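PDB 6NAL: thiol-activated cytolysin from Desulfobulbus propionicus, which probably damages target cells by assembling on cholesterol-containing membranes and inserting a beta-barrel pore, as other cholesterol-dependent cytolysins do. Local coordinates for residues A[370-373]-A[374-378]; A[436-439]-A[440-443]. One frame throughout, in Å; residues are numbered along the deposited sequence.

Contact 1: A[370-373]-A[374-378]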
ATOM      1  N   LEU A 370     -18.965   4.797  25.223  1.00 40.36           N
ATOM      2  CA  LEU A 370     -18.790   5.955  26.108  1.00 39.50           C
ATOM      3  C   LEU A 370     -19.490   5.689  27.433  1.00 39.40           C
ATOM      4  O   LEU A 370     -20.596   5.165  27.433  1.00 42.75           O
ATOM      5  CB  LEU A 370     -19.372   7.209  25.479  1.00 34.44           C
ATOM      6  CG  LEU A 370     -18.843   7.398  24.054  1.00 37.97           C
ATOM      7  CD1 LEU A 370     -19.611   8.603  23.498  1.00 34.68           C
ATOM      8  CD2 LEU A 370     -17.325   7.634  23.957  1.00 36.51           C
ATOM      9  N   GLU A 371     -18.824   5.965  28.551  1.00 32.80           N
ATOM     10  CA  GLU A 371     -19.409   5.743  29.867  1.00 43.71           C
ATOM     11  C   GLU A 371     -19.060   6.919  30.750  1.00 34.36           C
ATOM     12  O   GLU A 371     -17.914   7.373  30.808  1.00 34.33           O
ATOM     13  CB  GLU A 371     -18.932   4.435  30.487  1.00 47.86           C
ATOM     14  CG  GLU A 371     -18.755   3.344  29.405  1.00 58.58           C
ATOM     15  CD  GLU A 371     -18.534   1.919  29.942  1.00 76.65           C
ATOM     16  OE1 GLU A 371     -17.400   1.613  30.380  1.00 80.98           O
ATOM     17  OE2 GLU A 371     -19.487   1.094  29.878  1.00 90.93           O
ATOM     18  N   HIS A 372     -20.088   7.432  31.374  1.00 38.22           N
ATOM     19  CA  HIS A 372     -20.000   8.555  32.279  1.00 37.84           C
ATOM     20  C   HIS A 372     -20.579   8.096  33.606  1.00 41.25           C
ATOM     21  O   HIS A 372     -21.747   7.692  33.675  1.00 41.09           O
ATOM     22  CB  HIS A 372     -20.778   9.716  31.708  1.00 39.13           C
ATOM     23  CG  HIS A 372     -20.934  10.880  32.627  1.00 39.06           C
ATOM     24  ND1 HIS A 372     -20.026  11.180  33.614  1.00 34.09           N
ATOM     25  CD2 HIS A 372     -21.877  11.853  32.665  1.00 39.72           C
ATOM     26  CE1 HIS A 372     -20.396  12.297  34.217  1.00 36.62           C
ATOM     27  NE2 HIS A 372     -21.516  12.728  33.658  1.00 40.05           N
ATOM     28  N   SER A 373     -19.769   8.133  34.641  1.00 39.38           N
ATOM     29  CA  SER A 373     -20.252   7.858  35.989  1.00 40.52           C
ATOM     30  C   SER A 373     -19.913   8.995  36.934  1.00 38.12           C
ATOM     31  O   SER A 373     -20.125   8.862  38.136  1.00 45.54           O
ATOM     32  CB  SER A 373     -19.641   6.571  36.538  1.00 37.55           C
ATOM     33  OG  SER A 373     -18.247   6.816  36.713  1.00 51.22           O
ATOM     34  N   GLY A 374     -19.401  10.113  36.426  1.00 35.45           N
ATOM     35  CA  GLY A 374     -18.980  11.190  37.298  1.00 34.92           C
ATOM     36  C   GLY A 374     -20.134  12.021  37.841  1.00 44.74           C
ATOM     37  O   GLY A 374     -21.252  11.995  37.337  1.00 49.02           O
ATOM     38  N   TRP A 375     -19.854  12.737  38.931  1.00 41.03           N
ATOM     39  CA  TRP A 375     -20.839  13.544  39.661  1.00 45.30           C
ATOM     40  C   TRP A 375     -20.850  14.983  39.111  1.00 44.50           C
ATOM     41  O   TRP A 375     -20.598  15.971  39.779  1.00 46.90           O
ATOM     42  CB  TRP A 375     -20.522  13.496  41.161  1.00 46.26           C
ATOM     43  CG  TRP A 375     -20.915  12.203  41.770  1.00 47.67           C
ATOM     44  CD1 TRP A 375     -21.516  11.113  41.122  1.00 56.14           C
ATOM     45  CD2 TRP A 375     -20.689  11.796  43.175  1.00 57.56           C
ATOM     46  NE1 TRP A 375     -21.630  10.091  42.088  1.00 56.33           N
ATOM     47  CE2 TRP A 375     -21.059  10.465  43.287  1.00 55.89           C
ATOM     48  CE3 TRP A 375     -20.186  12.450  44.338  1.00 61.83           C
ATOM     49  CZ2 TRP A 375     -21.103   9.822  44.550  1.00 68.34           C
ATOM     50  CZ3 TRP A 375     -20.157  11.780  45.535  1.00 69.07           C
ATOM     51  CH2 TRP A 375     -20.663  10.518  45.647  1.00 64.47           C
ATOM     52  N   TYR A 376     -21.090  15.097  37.812  1.00 43.56           N
ATOM     53  CA  TYR A 376     -21.038  16.385  37.122  1.00 31.60           C
ATOM     54  C   TYR A 376     -21.699  16.181  35.759  1.00 42.54           C
ATOM     55  O   TYR A 376     -22.022  15.064  35.383  1.00 45.58           O
ATOM     56  CB  TYR A 376     -19.612  16.930  36.977  1.00 40.60           C
ATOM     57  CG  TYR A 376     -18.605  15.953  36.379  1.00 44.08           C
ATOM     58  CD1 TYR A 376     -18.593  15.687  35.018  1.00 40.91           C
ATOM     59  CD2 TYR A 376     -17.669  15.300  37.182  1.00 42.00           C
ATOM     60  CE1 TYR A 376     -17.686  14.774  34.472  1.00 38.24           C
ATOM     61  CE2 TYR A 376     -16.757  14.387  36.651  1.00 42.58           C
ATOM     62  CZ  TYR A 376     -16.754  14.130  35.297  1.00 32.23           C
ATOM     63  OH  TYR A 376     -15.835  13.248  34.732  1.00 31.99           O
ATOM     64  N   VAL A 377     -21.966  17.268  35.053  1.00 51.05           N
ATOM     65  CA  VAL A 377     -22.541  17.200  33.713  1.00 42.74           C
ATOM     66  C   VAL A 377     -21.387  17.116  32.735  1.00 39.09           C
ATOM     67  O   VAL A 377     -20.399  17.854  32.858  1.00 42.30           O
ATOM     68  CB  VAL A 377     -23.422  18.428  33.417  1.00 43.06           C
ATOM     69  CG1 VAL A 377     -23.825  18.451  31.935  1.00 40.95           C
ATOM     70  CG2 VAL A 377     -24.686  18.432  34.309  1.00 40.25           C
ATOM     71  N   ALA A 378     -21.485  16.220  31.788  1.00 30.98           N
ATOM     72  CA  ALA A 378     -20.378  16.003  30.878  1.00 42.77           C
ATOM     73  C   ALA A 378     -20.888  16.021  29.448  1.00 35.15           C
ATOM     74  O   ALA A 378     -22.044  15.714  29.178  1.00 36.24           O
ATOM     75  CB  ALA A 378     -19.695  14.680  31.168  1.00 40.30           C
TER
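His372 and Tyr376 meet at the bend joining strand 349-372 to strand 378-389 in the C-terminal beta sandwich, domain 4 of the cholesterol-dependent cytolysins, and the bend is tightened by an inverse gamma turn centred on Trp375. Two hydrogen bonds shape the loop. From the imidazole, NE2 of His372 donates to the carbonyl O of Tyr376 at 2.9 Å. That oxygen lies in the ring plane, but the N-H is aimed imperfectly, at 141°. Tyr376 N closes the gamma turn with a weak bond of 3.1 Å back to Gly374 O.

The rest is ring packing. With CG anti to the backbone N (chi1 172°), the imidazole of His372 reaches across the bend. Ala378 CB lies over one face, a CH-pi contact with CB 3.8 Å from the ring centroid. The rings of His372 and Tyr376 lean together obliquely, centroids 5.2 Å apart and planes at 33°. Phe412 and Phe380 also touch the histidine, while Tyr376 OH is hydrogen-bonded to Gly460 O, tying the loop to the end of strand 454-462. On the tyrosine ring, Gly374 CA sits over one face, near the rim, and the closest aromatic carbons are His372 CE1 and Tyr376 CE1, 3.7 Å apart.

Contact 2: A[436-439]-A[440-443]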
ATOM      1  N   ALA A 436     -17.229  29.644  37.330  1.00 58.01           N
ATOM      2  CA  ALA A 436     -17.350  30.483  36.139  1.00 54.62           C
ATOM      3  C   ALA A 436     -16.030  30.679  35.404  1.00 59.22           C
ATOM      4  O   ALA A 436     -16.016  30.806  34.169  1.00 57.74           O
ATOM      5  CB  ALA A 436     -17.931  31.833  36.545  1.00 69.26           C
ATOM      6  N   TRP A 437     -14.919  30.751  36.125  1.00 56.62           N
ATOM      7  CA  TRP A 437     -13.638  30.988  35.468  1.00 54.18           C
ATOM      8  C   TRP A 437     -13.053  29.722  34.818  1.00 55.92           C
ATOM      9  O   TRP A 437     -12.012  29.796  34.153  1.00 48.84           O
ATOM     10  CB  TRP A 437     -12.650  31.573  36.479  1.00 49.78           C
ATOM     11  CG  TRP A 437     -12.354  30.598  37.574  1.00 56.88           C
ATOM     12  CD1 TRP A 437     -11.383  29.627  37.572  1.00 63.96           C
ATOM     13  CD2 TRP A 437     -13.042  30.472  38.818  1.00 66.28           C
ATOM     14  NE1 TRP A 437     -11.429  28.904  38.746  1.00 70.87           N
ATOM     15  CE2 TRP A 437     -12.435  29.409  39.530  1.00 71.75           C
ATOM     16  CE3 TRP A 437     -14.110  31.159  39.410  1.00 72.56           C
ATOM     17  CZ2 TRP A 437     -12.863  29.021  40.802  1.00 80.19           C
ATOM     18  CZ3 TRP A 437     -14.538  30.761  40.681  1.00 70.80           C
ATOM     19  CH2 TRP A 437     -13.916  29.704  41.355  1.00 78.61           C
ATOM     20  N   GLU A 438     -13.689  28.565  34.978  1.00 53.02           N
ATOM     21  CA  GLU A 438     -13.226  27.338  34.327  1.00 52.08           C
ATOM     22  C   GLU A 438     -14.415  26.399  34.189  1.00 52.66           C
ATOM     23  O   GLU A 438     -14.410  25.300  34.751  1.00 54.27           O
ATOM     24  CB  GLU A 438     -12.068  26.672  35.091  1.00 55.85           C
ATOM     25  CG  GLU A 438     -12.306  26.341  36.550  1.00 69.92           C
ATOM     26  CD  GLU A 438     -11.025  25.878  37.289  1.00 82.55           C
ATOM     27  OE1 GLU A 438     -10.445  24.847  36.859  1.00 89.26           O
ATOM     28  OE2 GLU A 438     -10.615  26.539  38.292  1.00 72.40           O
ATOM     29  N   TRP A 439     -15.430  26.842  33.442  1.00 41.14           N
ATOM     30  CA  TRP A 439     -16.725  26.178  33.426  1.00 43.54           C
ATOM     31  C   TRP A 439     -16.646  24.771  32.850  1.00 48.19           C
ATOM     32  O   TRP A 439     -17.282  23.845  33.364  1.00 52.46           O
ATOM     33  CB  TRP A 439     -17.677  27.029  32.592  1.00 50.44           C
ATOM     34  CG  TRP A 439     -19.059  26.593  32.632  1.00 46.30           C
ATOM     35  CD1 TRP A 439     -19.773  25.985  31.632  1.00 51.38           C
ATOM     36  CD2 TRP A 439     -19.939  26.724  33.738  1.00 54.58           C
ATOM     37  NE1 TRP A 439     -21.050  25.717  32.078  1.00 45.79           N
ATOM     38  CE2 TRP A 439     -21.184  26.200  33.353  1.00 50.82           C
ATOM     39  CE3 TRP A 439     -19.794  27.239  35.024  1.00 53.82           C
ATOM     40  CZ2 TRP A 439     -22.263  26.176  34.201  1.00 51.57           C
ATOM     41  CZ3 TRP A 439     -20.853  27.222  35.844  1.00 57.83           C
ATOM     42  CH2 TRP A 439     -22.079  26.685  35.441  1.00 55.45           C
ATOM     43  N   TRP A 440     -15.963  24.608  31.724  1.00 39.94           N
ATOM     44  CA  TRP A 440     -15.823  23.297  31.101  1.00 44.06           C
ATOM     45  C   TRP A 440     -14.366  22.952  31.220  1.00 44.33           C
ATOM     46  O   TRP A 440     -13.519  23.770  30.869  1.00 52.84           O
ATOM     47  CB  TRP A 440     -16.246  23.253  29.621  1.00 44.63           C
ATOM     48  CG  TRP A 440     -17.774  23.297  29.423  1.00 37.83           C
ATOM     49  CD1 TRP A 440     -18.494  24.364  28.985  1.00 44.80           C
ATOM     50  CD2 TRP A 440     -18.740  22.247  29.679  1.00 36.72           C
ATOM     51  NE1 TRP A 440     -19.840  24.053  28.944  1.00 37.75           N
ATOM     52  CE2 TRP A 440     -20.022  22.773  29.373  1.00 40.58           C
ATOM     53  CE3 TRP A 440     -18.655  20.941  30.164  1.00 41.64           C
ATOM     54  CZ2 TRP A 440     -21.192  22.036  29.490  1.00 37.85           C
ATOM     55  CZ3 TRP A 440     -19.844  20.188  30.278  1.00 42.94           C
ATOM     56  CH2 TRP A 440     -21.092  20.750  29.943  1.00 48.92           C
ATOM     57  N   ARG A 441     -14.080  21.776  31.754  1.00 38.64           N
ATOM     58  CA  ARG A 441     -12.727  21.279  31.871  1.00 48.05           C
ATOM     59  C   ARG A 441     -12.623  20.097  30.931  1.00 41.85           C
ATOM     60  O   ARG A 441     -13.531  19.269  30.865  1.00 38.21           O
ATOM     61  CB  ARG A 441     -12.409  20.875  33.308  1.00 48.75           C
ATOM     62  CG  ARG A 441     -10.926  20.917  33.623  1.00 60.51           C
ATOM     63  CD  ARG A 441     -10.421  22.301  34.114  1.00 82.17           C
ATOM     64  NE  ARG A 441     -10.771  22.608  35.508  1.00 96.65           N
ATOM     65  CZ  ARG A 441     -10.265  21.985  36.576  1.00 90.74           C
ATOM     66  NH1 ARG A 441      -9.377  21.017  36.425  1.00 88.80           N
ATOM     67  NH2 ARG A 441     -10.640  22.317  37.804  1.00 75.57           N
ATOM     68  N   THR A 442     -11.539  20.022  30.188  1.00 47.36           N
ATOM     69  CA  THR A 442     -11.355  18.922  29.259  1.00 44.78           C
ATOM     70  C   THR A 442     -10.607  17.814  29.968  1.00 44.43           C
ATOM     71  O   THR A 442      -9.461  18.010  30.360  1.00 50.04           O
ATOM     72  CB  THR A 442     -10.586  19.366  28.016  1.00 45.56           C
ATOM     73  OG1 THR A 442     -11.364  20.341  27.307  1.00 58.99           O
ATOM     74  CG2 THR A 442     -10.314  18.156  27.115  1.00 47.29           C
ATOM     75  N   SER A 443     -11.230  16.653  30.114  1.00 42.35           N
ATOM     76  CA  SER A 443     -10.539  15.540  30.759  1.00 37.07           C
ATOM     77  C   SER A 443      -9.820  14.638  29.772  1.00 37.86           C
ATOM     78  O   SER A 443      -9.060  13.758  30.191  1.00 45.45           O
ATOM     79  CB  SER A 443     -11.527  14.711  31.578  1.00 43.01           C
ATOM     80  OG  SER A 443     -12.617  14.280  30.778  1.00 45.82           O
TER
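Glu438, lying beside Arg441, takes a short hydrogen bond of 2.5 Å on OE2 from Trp437 NE1. The bond is bent, at 132°, and uses the OE2 lone pair turned away from OE1. The other oxygen, OE1, is modelled in a salt bridge to Arg441 NE at 2.6 Å, but it is crowded there and its exact place is doubtful. Arg441 folds at chi2 and chi3, and both side chains point the same way.

Across the backbone from this pair, two indoles make a T-shaped contact. Trp439 presents its ring edge to a face of Trp440, its chi1 of -172° swinging CG to the side opposite the backbone N. The five-membered rings stand at 90°, centroids 4.6 Å apart, and Trp439 CD1 comes within 3.3 Å of Trp440 NE1. Trp440 also makes a cation-pi contact with Arg379, and Gly106 of the second subunit packs on Trp439.

Residues 436-441 form the end of the family's tryptophan-rich undecapeptide, running into strand 440-449. An arginine this near would favour the ionised glutamate, if the modelled pairing is right. The chemistry thus mixes a paired charge with indoles, which in related cytolysins lie at the membrane-facing tip.

How the contacts relate
Coming from the N terminus, the chain reaches contact 1 as strand 349-372 ends, and residues 370-378 close the bend that passes it into strand 378-389. It then runs through strands 394-408, 412-418 and 422-432 before contact 2, where the tryptophan-rich loop leads back into strand 440-449. The two local contacts follow in series, neither nesting nor crossing. In space their centres lie about 14 Å apart at the far end of the beta sandwich, and they touch: Val377 O packs 3.5 Å from Trp440 CZ3. Contact 1 links the two sheets of the sandwich, and contact 2 begins an outer strand of the four-stranded one.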